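Local coordinates for protein endoglucanase (Clostridium thermocellum, PDB 2YIK) that probably hydrolyses cellulose as a family 9 glycoside hydrolase whose catalytic domain binds zinc and calcium ions, at residues V74-L79 and M202-W207; D186-H191 and K270-S275. All blocks are in the same frame, centred on the assembly; numbering follows the deposited sequence.

Contact 1: V74-L79 and M202-W207; sequences VYDARL and MFRRGW
Asp76 and Arg204 form a two-pronged salt bridge across this contact. Arg204 offers itself side-on: NE donates to Asp76 OD1 at 2.9 Å, and NH2 to Asp76 OD2 at 3.0 Å. Each oxygen uses its syn lone pair, and the carboxylate and guanidinium planes lie only 20° apart, the flat match that makes aspartate and arginine such apt partners. The bend of the arginine chain at chi3 (69°) turns NE off the run of the CB-CG-CD stem and toward the acid. The remaining nitrogen, NH1, bonds to His120 O, so the guanidinium is held from a second direction.

Two further polar bridges tie side chain to backbone. Tyr75 OH donates to Met202 O at 2.6 Å, on a lone pair in the carbonyl plane, with the carbonyl oxygen at the ring's edge. The same hydroxyl makes a van der Waals contact with Arg204, whose CD lies 3.4 Å from Tyr75 OH, and the tyrosine and arginine side chains cross at about a right angle. A water gives one hydrogen to Asp76 OD1 and the other to Arg204 O, both at 2.8 Å, and so stitches the acid to the main chain of its own partner.

Apolar packing is left to Leu79. Its CB already points toward the strand, and its CD2 reaches Gly206 CA at 3.7 Å; glycine, with no CB, permits that close approach.

The short 3-10 turn of 74-77 is thereby fastened to the chain entering strand 206-209. Because the Arg204 side chain also touches zinc ligand His73 and is about 5 Å from the zinc ion, pairing with Asp76 would be expected to offset its positive charge near the metal site.

Contact 2: D186-H191 and K270-S275; sequences DGDIDH and KGYYGS
Lys270 stretches toward Asp186 and Asp188, meeting Asp188 tip to tip and crossing Asp186 at about a right angle. Both ion pairs are long: NZ is 3.7 Å from Asp186 OD2 and 3.9 Å from Asp188 OD2. The carboxylate oxygens come closer to CE than to NZ, so the charge pairing in this network is loose, and with a nearly eclipsed chi1 of -11° the modelled position of the ammonium is doubtful.

Asp186 has another role. It is the N-cap of helix 187-190, accepting from Asp188 N through OD1 at 3.0 Å, while its carbonyl oxygen takes bonds from Ile189 N and Asp190 N. This short helix follows strand 177-184 in the family 9 catalytic domain, whose core is an (alpha/alpha)6 barrel, and the loop of 270-275 leads on toward helix 279-293.

Two residues on, Tyr272 has its CB directed toward the helix, and chi1 of -54° sets CG anti to the carbonyl carbon. Its OH donates to Asp188 OD1 at 2.6 Å, nearly along the C-O axis, with OD1 at the ring's edge. Gly187 CA lies over one ring face, 3.5 Å from Tyr272 CE2, an approach suited to a residue without a side chain. The His191 and Tyr272 side chains run antiparallel beside one another, neither stacked nor edge-to-face, His191 CD2 coming within 3.6 Å of Tyr272 CE1 with the ring planes 81° apart.

Contacts 1 and 2 interleave along the chain and lie with their centres 16 Å apart, joined by direct packing. Phe203 CD2 touches Ile189 CD1 at 3.6 Å, and Met202 CG reaches Ile189 CG2 at 3.7 Å, so residues 202-203 pack against helix 187-190. His120 links them again: already bonded to Arg204, it also donates its backbone N to Asp190 OD2. Contact 1 is the one beside the zinc ion, about 5 Å from the Arg204 side chain, whereas the His191 side chain of contact 2 is about 13 Å from it. That same side chain lies about 7 Å from that of His451, the predicted active-site residue, which places contact 2 near the probable catalytic centre.

Contact 1: V74-L79 and M202-W207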
loop_
_atom_site.group_PDB
_atom_site.type_symbol
_atom_site.label_atom_id
_atom_site.label_comp_id
_atom_site.label_asym_id
_atom_site.label_seq_id
_atom_site.Cartn_x
_atom_site.Cartn_y
_atom_site.Cartn_z
ATOM N N VAL A 74 21.639 2.385 -7.072
ATOM C CA VAL A 74 22.203 3.424 -6.229
ATOM C C VAL A 74 22.402 4.737 -6.986
ATOM O O VAL A 74 22.555 5.787 -6.368
ATOM C CB VAL A 74 23.532 2.966 -5.564
ATOM C CG1 VAL A 74 23.276 1.721 -4.713
ATOM C CG2 VAL A 74 24.596 2.690 -6.623
ATOM N N TYR A 75 22.382 4.701 -8.315
ATOM C CA TYR A 75 22.531 5.946 -9.058
ATOM C C TYR A 75 21.285 6.824 -8.899
ATOM O O TYR A 75 21.295 7.996 -9.283
ATOM C CB TYR A 75 22.836 5.700 -10.548
ATOM C CG TYR A 75 22.002 4.649 -11.245
ATOM C CD1 TYR A 75 22.266 3.290 -11.064
ATOM C CD2 TYR A 75 20.986 5.012 -12.134
ATOM C CE1 TYR A 75 21.544 2.314 -11.762
ATOM C CE2 TYR A 75 20.257 4.049 -12.835
ATOM C CZ TYR A 75 20.545 2.702 -12.646
ATOM O OH TYR A 75 19.858 1.745 -13.361
ATOM N N ASP A 76 20.219 6.249 -8.331
ATOM C CA ASP A 76 18.975 6.981 -8.065
ATOM C C ASP A 76 19.316 8.094 -7.077
ATOM O O ASP A 76 18.678 9.150 -7.061
ATOM C CB ASP A 76 17.923 6.094 -7.375
ATOM C CG ASP A 76 17.257 5.096 -8.310
ATOM O OD1 ASP A 76 17.467 5.157 -9.541
ATOM O OD2 ASP A 76 16.498 4.245 -7.787
ATOM N N ALA A 77 20.317 7.827 -6.241
ATOM C CA ALA A 77 20.748 8.772 -5.218
ATOM C C ALA A 77 21.507 9.972 -5.780
ATOM O O ALA A 77 21.784 10.927 -5.061
ATOM C CB ALA A 77 21.599 8.052 -4.170
ATOM N N ARG A 78 21.833 9.915 -7.067
ATOM C CA ARG A 78 22.548 10.996 -7.731
ATOM C C ARG A 78 21.892 11.300 -9.063
ATOM O O ARG A 78 22.576 11.414 -10.081
ATOM C CB ARG A 78 24.004 10.611 -7.999
ATOM C CG ARG A 78 24.874 10.374 -6.783
ATOM C CD ARG A 78 25.739 9.151 -7.071
ATOM N NE ARG A 78 25.791 8.872 -8.513
ATOM C CZ ARG A 78 26.084 7.686 -9.047
ATOM N NH1 ARG A 78 26.356 6.650 -8.260
ATOM N NH2 ARG A 78 26.086 7.531 -10.374
ATOM N N LEU A 79 20.566 11.412 -9.068
ATOM C CA LEU A 79 19.835 11.719 -10.296
ATOM C C LEU A 79 20.195 13.126 -10.776
ATOM O O LEU A 79 20.107 14.081 -10.006
ATOM C CB LEU A 79 18.332 11.658 -10.038
ATOM C CG LEU A 79 17.449 11.954 -11.253
ATOM C CD1 LEU A 79 17.607 10.843 -12.269
ATOM C CD2 LEU A 79 16.000 12.069 -10.830
ATOM N N MET A 202 20.310 0.424 -16.374
ATOM C CA MET A 202 19.473 1.152 -17.328
ATOM C C MET A 202 18.955 2.494 -16.816
ATOM O O MET A 202 18.942 2.758 -15.611
ATOM C CB MET A 202 18.288 0.285 -17.796
ATOM C CG MET A 202 17.059 0.271 -16.875
ATOM S SD MET A 202 17.274 -0.594 -15.294
ATOM C CE MET A 202 16.863 -2.277 -15.799
ATOM N N PHE A 203 18.535 3.336 -17.757
ATOM C CA PHE A 203 18.010 4.671 -17.473
ATOM C C PHE A 203 16.777 4.650 -16.558
ATOM O O PHE A 203 15.794 3.960 -16.832
ATOM C CB PHE A 203 17.684 5.360 -18.807
ATOM C CG PHE A 203 17.065 6.729 -18.677
ATOM C CD1 PHE A 203 17.638 7.710 -17.865
ATOM C CD2 PHE A 203 15.940 7.057 -19.431
ATOM C CE1 PHE A 203 17.093 9.004 -17.813
ATOM C CE2 PHE A 203 15.390 8.335 -19.386
ATOM C CZ PHE A 203 15.968 9.314 -18.579
ATOM N N ARG A 204 16.844 5.412 -15.469
ATOM C CA ARG A 204 15.746 5.502 -14.509
ATOM C C ARG A 204 15.393 6.964 -14.258
ATOM O O ARG A 204 15.922 7.605 -13.350
ATOM C CB ARG A 204 16.127 4.813 -13.199
ATOM C CG ARG A 204 16.083 3.292 -13.277
ATOM C CD ARG A 204 16.846 2.652 -12.131
ATOM N NE ARG A 204 16.211 2.840 -10.829
ATOM C CZ ARG A 204 15.155 2.158 -10.393
ATOM N NH1 ARG A 204 14.601 1.229 -11.159
ATOM N NH2 ARG A 204 14.657 2.402 -9.186
ATOM N N ARG A 205 14.487 7.475 -15.083
ATOM C CA ARG A 205 14.043 8.854 -15.002
ATOM C C ARG A 205 13.298 9.126 -13.699
ATOM O O ARG A 205 12.643 8.236 -13.144
ATOM C CB ARG A 205 13.131 9.174 -16.190
ATOM C CG ARG A 205 12.925 10.656 -16.425
ATOM C CD ARG A 205 12.089 10.915 -17.663
ATOM N NE ARG A 205 12.168 12.320 -18.058
ATOM C CZ ARG A 205 11.291 12.932 -18.844
ATOM N NH1 ARG A 205 10.249 12.270 -19.332
ATOM N NH2 ARG A 205 11.455 14.212 -19.130
ATOM N N GLY A 206 13.426 10.355 -13.208
ATOM C CA GLY A 206 12.727 10.748 -12.002
ATOM C C GLY A 206 11.535 11.578 -12.452
ATOM O O GLY A 206 11.700 12.535 -13.207
ATOM N N TRP A 207 10.332 11.214 -12.024
ATOM C CA TRP A 207 9.148 11.965 -12.424
ATOM C C TRP A 207 8.654 12.737 -11.202
ATOM O O TRP A 207 8.524 12.186 -10.101
ATOM C CB TRP A 207 8.077 11.015 -12.988
ATOM C CG TRP A 207 8.625 10.016 -14.009
ATOM C CD1 TRP A 207 9.427 8.941 -13.750
ATOM C CD2 TRP A 207 8.388 9.999 -15.430
ATOM N NE1 TRP A 207 9.700 8.254 -14.909
ATOM C CE2 TRP A 207 9.076 8.879 -15.954
ATOM C CE3 TRP A 207 7.663 10.816 -16.304
ATOM C CZ2 TRP A 207 9.058 8.556 -17.320
ATOM C CZ3 TRP A 207 7.645 10.492 -17.668
ATOM C CH2 TRP A 207 8.339 9.371 -18.156
HETATM O O HOH W 1 17.956 7.129 -11.497
#

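Contact 2: D186-H191 and K270-S275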
loop_
_atom_site.group_PDB
_atom_site.type_symbol
_atom_site.label_atom_id
_atom_site.label_comp_id
_atom_site.label_asym_id
_atom_site.label_seq_id
_atom_site.Cartn_x
_atom_site.Cartn_y
_atom_site.Cartn_z
ATOM N N ASP A 186 10.950 3.613 -15.494
ATOM C CA ASP A 186 9.915 3.647 -16.526
ATOM C C ASP A 186 9.605 2.213 -16.956
ATOM O O ASP A 186 10.507 1.472 -17.343
ATOM C CB ASP A 186 10.446 4.440 -17.728
ATOM C CG ASP A 186 9.412 4.635 -18.821
ATOM O OD1 ASP A 186 8.370 3.953 -18.808
ATOM O OD2 ASP A 186 9.655 5.476 -19.711
ATOM N N GLY A 187 8.339 1.817 -16.892
ATOM C CA GLY A 187 7.990 0.465 -17.290
ATOM C C GLY A 187 8.478 0.129 -18.692
ATOM O O GLY A 187 8.937 -0.980 -18.955
ATOM N N ASP A 188 8.397 1.102 -19.592
ATOM C CA ASP A 188 8.820 0.897 -20.972
ATOM C C ASP A 188 10.280 0.506 -21.092
ATOM O O ASP A 188 10.665 -0.210 -22.019
ATOM C CB ASP A 188 8.576 2.161 -21.797
ATOM C CG ASP A 188 7.108 2.453 -21.987
ATOM O OD1 ASP A 188 6.265 1.661 -21.503
ATOM O OD2 ASP A 188 6.803 3.478 -22.632
ATOM N N ILE A 189 11.096 0.984 -20.161
ATOM C CA ILE A 189 12.519 0.681 -20.177
ATOM C C ILE A 189 12.849 -0.496 -19.272
ATOM O O ILE A 189 13.480 -1.466 -19.704
ATOM C CB ILE A 189 13.349 1.922 -19.748
ATOM C CG1 ILE A 189 13.224 3.003 -20.826
ATOM C CG2 ILE A 189 14.820 1.545 -19.542
ATOM C CD1 ILE A 189 13.808 4.354 -20.439
ATOM N N ASP A 190 12.397 -0.418 -18.024
ATOM C CA ASP A 190 12.656 -1.456 -17.031
ATOM C C ASP A 190 12.199 -2.865 -17.420
ATOM O O ASP A 190 12.910 -3.843 -17.180
ATOM C CB ASP A 190 12.020 -1.053 -15.694
ATOM C CG ASP A 190 12.303 -2.051 -14.579
ATOM O OD1 ASP A 190 13.431 -2.039 -14.031
ATOM O OD2 ASP A 190 11.397 -2.849 -14.254
ATOM N N HIS A 191 11.021 -2.979 -18.023
ATOM C CA HIS A 191 10.515 -4.293 -18.399
ATOM C C HIS A 191 11.265 -4.986 -19.532
ATOM O O HIS A 191 11.053 -6.176 -19.772
ATOM C CB HIS A 191 9.025 -4.210 -18.740
ATOM C CG HIS A 191 8.172 -3.790 -17.584
ATOM N ND1 HIS A 191 8.695 -3.552 -16.330
ATOM C CD2 HIS A 191 6.840 -3.569 -17.488
ATOM C CE1 HIS A 191 7.718 -3.203 -15.510
ATOM N NE2 HIS A 191 6.583 -3.206 -16.187
ATOM N N LYS A 270 2.206 5.589 -17.474
ATOM C CA LYS A 270 1.523 5.375 -18.740
ATOM C C LYS A 270 0.579 4.196 -18.634
ATOM O O LYS A 270 -0.581 4.555 -18.230
ATOM C CB LYS A 270 2.435 5.469 -20.102
ATOM C CG LYS A 270 3.857 6.020 -19.928
ATOM C CD LYS A 270 4.774 4.992 -20.565
ATOM C CE LYS A 270 6.219 5.436 -20.465
ATOM N NZ LYS A 270 6.401 6.868 -20.816
ATOM N N GLY A 271 0.773 2.948 -19.107
ATOM C CA GLY A 271 -0.366 2.114 -18.946
ATOM C C GLY A 271 -0.270 1.168 -17.774
ATOM O O GLY A 271 -1.143 0.311 -17.577
ATOM N N TYR A 272 0.771 1.323 -16.969
ATOM C CA TYR A 272 1.011 0.433 -15.844
ATOM C C TYR A 272 0.105 0.678 -14.650
ATOM O O TYR A 272 -0.381 -0.268 -14.028
ATOM C CB TYR A 272 2.489 0.527 -15.458
ATOM C CG TYR A 272 3.396 0.277 -16.640
ATOM C CD1 TYR A 272 3.536 -1.004 -17.172
ATOM C CD2 TYR A 272 4.042 1.333 -17.289
ATOM C CE1 TYR A 272 4.285 -1.235 -18.323
ATOM C CE2 TYR A 272 4.794 1.115 -18.443
ATOM C CZ TYR A 272 4.907 -0.174 -18.956
ATOM O OH TYR A 272 5.625 -0.409 -20.109
ATOM N N TYR A 273 -0.119 1.949 -14.336
ATOM C CA TYR A 273 -0.988 2.324 -13.229
ATOM C C TYR A 273 -1.859 3.512 -13.619
ATOM O O TYR A 273 -1.552 4.662 -13.300
ATOM C CB TYR A 273 -0.162 2.633 -11.972
ATOM C CG TYR A 273 0.345 1.380 -11.296
ATOM C CD1 TYR A 273 -0.495 0.609 -10.485
ATOM C CD2 TYR A 273 1.635 0.913 -11.537
ATOM C CE1 TYR A 273 -0.062 -0.603 -9.939
ATOM C CE2 TYR A 273 2.077 -0.296 -11.000
ATOM C CZ TYR A 273 1.223 -1.049 -10.203
ATOM O OH TYR A 273 1.662 -2.250 -9.693
ATOM N N GLY A 274 -2.939 3.208 -14.337
ATOM C CA GLY A 274 -3.880 4.219 -14.782
ATOM C C GLY A 274 -4.807 4.580 -13.640
ATOM O O GLY A 274 -5.590 3.754 -13.179
ATOM N N SER A 275 -4.726 5.825 -13.193
ATOM C CA SER A 275 -5.529 6.303 -12.066
ATOM C C SER A 275 -6.921 6.794 -12.442
ATOM O O SER A 275 -7.064 7.665 -13.296
ATOM C CB SER A 275 -4.770 7.424 -11.343
ATOM O OG SER A 275 -5.485 7.895 -10.216
#